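Local coordinates for protein endosialidase (Enterobacteria phage phi92, PDB 4HIZ) that cleaves polymers of sialic acid internally, acting on alpha-2,8 and alpha-2,9 linkages, probably to breach the polysialic acid capsule of the bacterial host, at residues R187-I192 / G257-F262; H208-G213 / D239-T244. All blocks are in the same frame, centred on the assembly; numbering follows the deposited sequence.

Contact 1: R187-I192 / G257-F262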
ATOM      1  N   ARG A 187       2.301  30.483  18.726  1.00 14.33           N
ATOM      2  CA  ARG A 187       1.701  31.704  18.208  0.63 14.94           C
ATOM      3  C   ARG A 187       1.815  32.813  19.262  1.00 16.57           C
ATOM      4  O   ARG A 187       0.872  33.065  20.010  1.00 16.97           O
ATOM      5  CB  ARG A 187       0.245  31.429  17.890  0.63 14.45           C
ATOM      6  CG  ARG A 187      -0.434  32.557  17.122  0.63 15.19           C
ATOM      7  CD  ARG A 187      -1.831  32.200  16.843  0.63 16.01           C
ATOM      8  NE  ARG A 187      -2.572  33.351  16.331  0.63 17.70           N
ATOM      9  CZ  ARG A 187      -3.529  33.995  17.005  0.63 20.30           C
ATOM     10  NH1 ARG A 187      -4.144  35.016  16.446  0.63 23.39           N
ATOM     11  NH2 ARG A 187      -3.879  33.619  18.230  0.63 19.82           N
ATOM     12  N   PRO A 188       2.990  33.459  19.349  1.00 17.51           N
ATOM     13  CA  PRO A 188       3.238  34.418  20.424  1.00 17.42           C
ATOM     14  C   PRO A 188       2.739  35.796  20.059  1.00 17.58           C
ATOM     15  O   PRO A 188       2.388  36.041  18.909  1.00 18.09           O
ATOM     16  CB  PRO A 188       4.785  34.430  20.547  1.00 18.00           C
ATOM     17  CG  PRO A 188       5.281  33.346  19.571  1.00 18.74           C
ATOM     18  CD  PRO A 188       4.201  33.220  18.553  1.00 18.69           C
ATOM     19  N   THR A 189       2.704  36.686  21.046  1.00 17.44           N
ATOM     20  CA  THR A 189       2.461  38.097  20.785  1.00 17.79           C
ATOM     21  C   THR A 189       3.643  38.915  21.303  1.00 17.48           C
ATOM     22  O   THR A 189       4.058  38.753  22.445  1.00 18.24           O
ATOM     23  CB  THR A 189       1.156  38.549  21.469  1.00 19.74           C
ATOM     24  OG1 THR A 189       0.038  37.766  20.985  1.00 20.09           O
ATOM     25  CG2 THR A 189       0.904  40.050  21.240  1.00 20.40           C
ATOM     26  N   GLY A 190       4.195  39.776  20.448  1.00 15.95           N
ATOM     27  CA  GLY A 190       5.331  40.608  20.837  1.00 14.65           C
ATOM     28  C   GLY A 190       6.593  39.801  21.061  1.00 15.28           C
ATOM     29  O   GLY A 190       6.727  38.641  20.622  1.00 16.44           O
ATOM     30  N   GLY A 191       7.547  40.422  21.739  1.00 15.97           N
ATOM     31  CA  GLY A 191       8.779  39.743  22.085  1.00 17.00           C
ATOM     32  C   GLY A 191       9.943  39.803  21.119  1.00 17.10           C
ATOM     33  O   GLY A 191      11.004  39.218  21.411  1.00 17.29           O
ATOM     34  N   ILE A 192       9.776  40.468  19.976  1.00 16.06           N
ATOM     35  CA  ILE A 192      10.891  40.584  19.027  1.00 15.55           C
ATOM     36  C   ILE A 192      11.396  42.014  18.973  1.00 15.99           C
ATOM     37  O   ILE A 192      10.624  42.932  18.633  1.00 16.84           O
ATOM     38  CB  ILE A 192      10.502  40.144  17.620  1.00 15.14           C
ATOM     39  CG1 ILE A 192       9.993  38.683  17.652  1.00 15.55           C
ATOM     40  CG2 ILE A 192      11.708  40.299  16.676  1.00 14.97           C
ATOM     41  CD1 ILE A 192       9.515  38.147  16.257  1.00 16.10           C
ATOM     42  N   GLY A 257       2.531  43.807  20.678  1.00 23.93           N
ATOM     43  CA  GLY A 257       1.157  43.856  20.187  1.00 25.31           C
ATOM     44  C   GLY A 257       0.880  43.047  18.923  1.00 23.52           C
ATOM     45  O   GLY A 257      -0.274  42.802  18.566  1.00 24.25           O
ATOM     46  N   THR A 258       1.931  42.617  18.238  1.00 20.43           N
ATOM     47  CA  THR A 258       1.759  41.817  17.025  1.00 18.32           C
ATOM     48  C   THR A 258       1.738  40.336  17.388  1.00 16.83           C
ATOM     49  O   THR A 258       2.628  39.851  18.090  1.00 16.32           O
ATOM     50  CB  THR A 258       2.908  42.076  16.039  1.00 20.82           C
ATOM     51  OG1 THR A 258       2.874  43.450  15.610  1.00 22.79           O
ATOM     52  CG2 THR A 258       2.831  41.119  14.829  1.00 23.02           C
ATOM     53  N   THR A 259       0.726  39.624  16.877  1.00 17.26           N
ATOM     54  CA  THR A 259       0.653  38.178  17.050  1.00 18.52           C
ATOM     55  C   THR A 259       1.292  37.523  15.829  1.00 17.19           C
ATOM     56  O   THR A 259       1.002  37.898  14.706  1.00 18.24           O
ATOM     57  CB  THR A 259      -0.813  37.718  17.272  1.00 21.37           C
ATOM     58  OG1 THR A 259      -1.340  38.404  18.418  1.00 24.20           O
ATOM     59  CG2 THR A 259      -0.860  36.227  17.560  1.00 21.79           C
ATOM     60  N   TRP A 260       2.230  36.603  16.061  1.00 15.99           N
ATOM     61  CA  TRP A 260       3.015  36.041  14.958  1.00 15.03           C
ATOM     62  C   TRP A 260       3.119  34.517  15.088  1.00 14.03           C
ATOM     63  O   TRP A 260       2.466  33.927  15.947  1.00 14.87           O
ATOM     64  CB  TRP A 260       4.412  36.720  14.919  1.00 15.56           C
ATOM     65  CG  TRP A 260       5.172  36.766  16.250  1.00 15.63           C
ATOM     66  CD1 TRP A 260       4.952  37.639  17.299  1.00 15.58           C
ATOM     67  CD2 TRP A 260       6.306  35.959  16.635  1.00 15.39           C
ATOM     68  NE1 TRP A 260       5.869  37.413  18.312  1.00 14.44           N
ATOM     69  CE2 TRP A 260       6.699  36.382  17.937  1.00 15.20           C
ATOM     70  CE3 TRP A 260       7.015  34.910  16.015  1.00 15.13           C
ATOM     71  CZ2 TRP A 260       7.760  35.813  18.612  1.00 15.35           C
ATOM     72  CZ3 TRP A 260       8.071  34.330  16.697  1.00 15.47           C
ATOM     73  CH2 TRP A 260       8.433  34.777  17.992  1.00 16.00           C
ATOM     74  N   HIS A 261       3.929  33.910  14.232  1.00 12.28           N
ATOM     75  CA  HIS A 261       3.983  32.449  14.159  1.00 12.71           C
ATOM     76  C   HIS A 261       5.421  31.983  14.197  1.00 12.59           C
ATOM     77  O   HIS A 261       6.280  32.549  13.511  1.00 13.30           O
ATOM     78  CB  HIS A 261       3.377  31.962  12.831  1.00 14.16           C
ATOM     79  CG  HIS A 261       1.950  32.357  12.647  1.00 15.93           C
ATOM     80  ND1 HIS A 261       0.918  31.759  13.343  1.00 16.94           N
ATOM     81  CD2 HIS A 261       1.385  33.327  11.884  1.00 17.08           C
ATOM     82  CE1 HIS A 261      -0.227  32.334  12.999  1.00 18.26           C
ATOM     83  NE2 HIS A 261       0.027  33.283  12.108  1.00 18.94           N
ATOM     84  N   PHE A 262       5.670  30.936  14.970  1.00 12.30           N
ATOM     85  CA  PHE A 262       7.003  30.359  15.088  1.00 12.00           C
ATOM     86  C   PHE A 262       6.935  28.846  14.968  1.00 12.14           C
ATOM     87  O   PHE A 262       6.045  28.218  15.549  1.00 12.59           O
ATOM     88  CB  PHE A 262       7.571  30.719  16.475  1.00 12.01           C
ATOM     89  CG  PHE A 262       8.946  30.147  16.737  1.00 13.75           C
ATOM     90  CD1 PHE A 262      10.088  30.792  16.259  1.00 13.95           C
ATOM     91  CD2 PHE A 262       9.089  28.950  17.419  1.00 14.79           C
ATOM     92  CE1 PHE A 262      11.357  30.263  16.491  1.00 14.69           C
ATOM     93  CE2 PHE A 262      10.367  28.392  17.639  1.00 15.91           C
ATOM     94  CZ  PHE A 262      11.492  29.062  17.180  1.00 15.72           C
TER

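Contact 2: H208-G213 / D239-T244. With EDO (1,2-ethanediol), chain K.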
ATOM      1  N   HIS A 208      12.048  27.908  25.258  1.00 16.17           N
ATOM      2  CA  HIS A 208      12.180  27.538  23.844  1.00 15.29           C
ATOM      3  C   HIS A 208      12.966  26.235  23.607  1.00 14.75           C
ATOM      4  O   HIS A 208      12.749  25.538  22.600  1.00 15.73           O
ATOM      5  CB  HIS A 208      12.776  28.715  23.049  1.00 15.49           C
ATOM      6  CG  HIS A 208      14.070  29.221  23.606  1.00 14.58           C
ATOM      7  ND1 HIS A 208      15.268  28.560  23.411  1.00 13.96           N
ATOM      8  CD2 HIS A 208      14.357  30.318  24.359  1.00 15.78           C
ATOM      9  CE1 HIS A 208      16.237  29.233  24.020  1.00 15.11           C
ATOM     10  NE2 HIS A 208      15.708  30.295  24.604  1.00 15.78           N
ATOM     11  N   GLY A 209      13.889  25.909  24.510  1.00 13.88           N
ATOM     12  CA  GLY A 209      14.667  24.688  24.389  1.00 14.98           C
ATOM     13  C   GLY A 209      15.650  24.686  23.240  1.00 15.68           C
ATOM     14  O   GLY A 209      16.195  23.645  22.903  1.00 17.59           O
ATOM     15  N   LEU A 210      15.890  25.840  22.626  1.00 13.82           N
ATOM     16  CA  LEU A 210      16.789  25.898  21.469  1.00 13.34           C
ATOM     17  C   LEU A 210      18.270  26.036  21.878  1.00 13.57           C
ATOM     18  O   LEU A 210      18.585  26.548  22.956  1.00 14.68           O
ATOM     19  CB  LEU A 210      16.412  27.068  20.545  1.00 13.12           C
ATOM     20  CG  LEU A 210      14.946  27.093  20.113  1.00 15.65           C
ATOM     21  CD1 LEU A 210      14.568  28.445  19.466  1.00 14.77           C
ATOM     22  CD2 LEU A 210      14.709  25.963  19.146  1.00 17.68           C
ATOM     23  N   LYS A 211      19.146  25.587  20.991  1.00 14.39           N
ATOM     24  CA  LYS A 211      20.583  25.759  21.117  1.00 15.80           C
ATOM     25  C   LYS A 211      21.108  26.471  19.893  1.00 15.65           C
ATOM     26  O   LYS A 211      20.438  26.516  18.851  1.00 15.13           O
ATOM     27  CB  LYS A 211      21.273  24.402  21.263  1.00 18.05           C
ATOM     28  CG  LYS A 211      20.958  23.708  22.592  1.00 20.33           C
ATOM     29  CD  LYS A 211      21.530  22.302  22.638  1.00 24.43           C
ATOM     30  CE  LYS A 211      21.445  21.734  24.072  1.00 26.58           C
ATOM     31  NZ  LYS A 211      22.675  22.041  24.913  1.00 25.57           N
ATOM     32  N   VAL A 212      22.288  27.069  20.018  1.00 15.37           N
ATOM     33  CA  VAL A 212      22.923  27.682  18.865  1.00 16.02           C
ATOM     34  C   VAL A 212      23.017  26.695  17.691  1.00 15.75           C
ATOM     35  O   VAL A 212      23.433  25.522  17.865  1.00 17.22           O
ATOM     36  CB  VAL A 212      24.333  28.164  19.234  1.00 18.04           C
ATOM     37  CG1 VAL A 212      25.063  28.659  17.993  1.00 20.10           C
ATOM     38  CG2 VAL A 212      24.243  29.269  20.287  1.00 19.51           C
ATOM     39  N   GLY A 213      22.630  27.168  16.507  1.00 15.54           N
ATOM     40  CA  GLY A 213      22.667  26.348  15.313  1.00 14.67           C
ATOM     41  C   GLY A 213      21.335  25.690  15.018  1.00 14.41           C
ATOM     42  O   GLY A 213      21.137  25.176  13.895  1.00 15.34           O
ATOM     43  N   ASP A 239      14.301  31.853  28.250  1.00 17.92           N
ATOM     44  CA  ASP A 239      13.171  32.398  27.500  1.00 19.11           C
ATOM     45  C   ASP A 239      13.559  33.309  26.349  1.00 18.20           C
ATOM     46  O   ASP A 239      12.675  33.947  25.756  1.00 19.09           O
ATOM     47  CB  ASP A 239      12.214  33.192  28.408  1.00 21.59           C
ATOM     48  CG  ASP A 239      11.680  32.379  29.563  1.00 23.75           C
ATOM     49  OD1 ASP A 239      11.380  31.188  29.392  1.00 23.05           O
ATOM     50  OD2 ASP A 239      11.562  32.951  30.664  1.00 26.21           O
ATOM     51  N   THR A 240      14.838  33.384  26.019  1.00 16.94           N
ATOM     52  CA  THR A 240      15.310  34.389  25.065  1.00 16.55           C
ATOM     53  C   THR A 240      16.458  33.864  24.208  1.00 16.17           C
ATOM     54  O   THR A 240      17.427  33.258  24.725  1.00 17.20           O
ATOM     55  CB  THR A 240      15.872  35.611  25.842  1.00 17.42           C
ATOM     56  OG1 THR A 240      15.007  35.912  26.942  1.00 18.53           O
ATOM     57  CG2 THR A 240      15.991  36.821  24.926  1.00 17.37           C
ATOM     58  N   PHE A 241      16.387  34.124  22.908  1.00 15.40           N
ATOM     59  CA  PHE A 241      17.498  33.780  22.028  1.00 15.03           C
ATOM     60  C   PHE A 241      17.661  34.854  20.982  1.00 15.81           C
ATOM     61  O   PHE A 241      16.870  35.788  20.930  1.00 15.92           O
ATOM     62  CB  PHE A 241      17.308  32.383  21.378  1.00 14.00           C
ATOM     63  CG  PHE A 241      16.107  32.275  20.449  1.00 14.11           C
ATOM     64  CD1 PHE A 241      14.835  32.040  20.966  1.00 14.05           C
ATOM     65  CD2 PHE A 241      16.261  32.402  19.065  1.00 14.24           C
ATOM     66  CE1 PHE A 241      13.713  31.925  20.121  1.00 15.32           C
ATOM     67  CE2 PHE A 241      15.142  32.286  18.193  1.00 16.02           C
ATOM     68  CZ  PHE A 241      13.873  32.059  18.717  1.00 15.82           C
ATOM     69  N   THR A 242      18.669  34.723  20.133  1.00 15.15           N
ATOM     70  CA  THR A 242      18.794  35.684  19.036  1.00 15.61           C
ATOM     71  C   THR A 242      18.938  34.975  17.690  1.00 15.53           C
ATOM     72  O   THR A 242      19.301  33.790  17.613  1.00 16.04           O
ATOM     73  CB  THR A 242      20.031  36.606  19.195  1.00 17.13           C
ATOM     74  OG1 THR A 242      21.233  35.825  19.039  1.00 18.53           O
ATOM     75  CG2 THR A 242      20.000  37.372  20.564  1.00 17.58           C
ATOM     76  N   VAL A 243      18.688  35.743  16.640  1.00 15.27           N
ATOM     77  CA  VAL A 243      18.944  35.325  15.263  1.00 15.93           C
ATOM     78  C   VAL A 243      19.690  36.478  14.586  1.00 16.88           C
ATOM     79  O   VAL A 243      19.581  37.656  15.011  1.00 15.98           O
ATOM     80  CB  VAL A 243      17.632  34.950  14.487  1.00 15.37           C
ATOM     81  CG1 VAL A 243      16.938  33.767  15.171  1.00 15.26           C
ATOM     82  CG2 VAL A 243      16.651  36.141  14.373  1.00 15.14           C
ATOM     83  N   THR A 244      20.448  36.156  13.553  1.00 17.07           N
ATOM     84  CA  THR A 244      21.177  37.180  12.815  1.00 18.74           C
ATOM     85  C   THR A 244      20.484  37.572  11.510  1.00 19.57           C
ATOM     86  O   THR A 244      20.134  36.711  10.711  1.00 20.69           O
ATOM     87  CB  THR A 244      22.582  36.681  12.487  1.00 20.13           C
ATOM     88  OG1 THR A 244      23.243  36.340  13.704  1.00 21.53           O
ATOM     89  CG2 THR A 244      23.406  37.765  11.782  1.00 20.71           C
TER
HETATM   90  C1  EDO K 805      17.028  26.448  27.746  1.00 22.65           C
HETATM   91  O1  EDO K 805      16.643  26.851  29.068  1.00 23.96           O
HETATM   92  C2  EDO K 805      16.336  27.306  26.695  1.00 20.81           C
HETATM   93  O2  EDO K 805      14.898  27.290  26.820  1.00 18.98           O

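Contact 1: R187-I192 / G257-F262
Trp260 lies between Pro188 and Ile192 of the loop 187-192, its indole packed against both. The apolar part of the contact is a pair of CH-pi interactions on the six-membered ring: Pro188 CG stands over one face, 3.7 Å from the ring centroid and offset toward the rim, while Ile192 CD1 sits over the centre of the opposite face, also 3.7 Å from the centroid. Trp260 CG falls between the backbone N and the carbonyl carbon (chi1 50°), and chi2 of -78° sets the turn of the ring that presents its two faces to Pro188 and Ile192.

One hydrogen bond holds the ring at its edge. Trp260 NE1 donates to Gly190 O at 2.8 Å, nearly in the indole plane, so the rotation of the ring is set by a polar contact as well as by packing. Between backbones, Trp260 N reaches Pro188 O at 2.9 Å and Gly190 N reaches Thr258 O at 2.8 Å, which makes Thr189 and Thr259, joined by a single bridge, a non-hydrogen-bonded antiparallel pair. At that pair the hydroxyls Thr189 OG1 and Thr259 OG1 share a hydrogen bond of 3.0 Å.

Arg187 packs on Tyr429 of a second subunit, and His261 ND1 is hydrogen-bonded to Tyr185.

A buried indole, covered on both faces and with a carbonyl partner for its N-H, thus joins the loop to the chain leading into strand 261-264, and probably limits the freedom of both. The side chain of His261, on that strand, is about 7 Å from a bound N-acetylneuraminic acid.

Contact 2: H208-G213 / D239-T244
The imidazole of His208 has the bound 1,2-ethanediol on one face and the ring of Phe241 on the other, while at its edge, near the ring plane, lie Leu210 N and the backbone of Asp239 and Thr240. Ethanediol O2 lies over its centre, and Phe241 CD1 approaches the opposite face near the rim, 3.8 Å from His208 CD2. The pair is edge-to-face, the edge of Phe241 turned to His208, with planes at 64° and centroids 5.2 Å apart. Leu210 CD1 covers one face of Phe241 in a CH-pi contact, 3.7 Å from the ring centroid and offset toward the rim.

His208 CG lies between the backbone N and the carbonyl carbon (chi1 54°). Leu210 N donates to His208 ND1 at 2.9 Å. The other nitrogen, NE2, makes a weak hydrogen bond of 3.4 Å to Thr240 O and is also hydrogen-bonded to Asn237 O. Gly209 N gives its hydrogen to ethanediol O2 at 2.9 Å; the diol is probably from the crystallisation liquor.

With ND1 accepting and NE2 donating, the imidazole is probably the neutral tautomer protonated on NE2. It is a buried polar link from its own turn to the start of strand 240-244, while Leu210 and Phe241 supply the apolar packing.

Both contacts reach the same antiparallel sheet, which projects from the catalytic beta-propeller region, and contact 2 is nested within the chain loop closed by contact 1. Contact 2 is buried, joining a connecting loop to strand 240-244, an inner strand of the sheet. Contact 1, about 15 Å away between centres, is only partly buried and reaches a subunit interface. Both use an aromatic ring, but contact 1 adds backbone and hydroxyl hydrogen bonds, while across contact 2 there is one weak bond to a carbonyl. Phe262 of contact 1 packs on contact 2: its CE1 lies 3.8 Å from Phe241 CZ, and its CZ 3.9 Å from Leu210 CD1, making the apolar packing continuous.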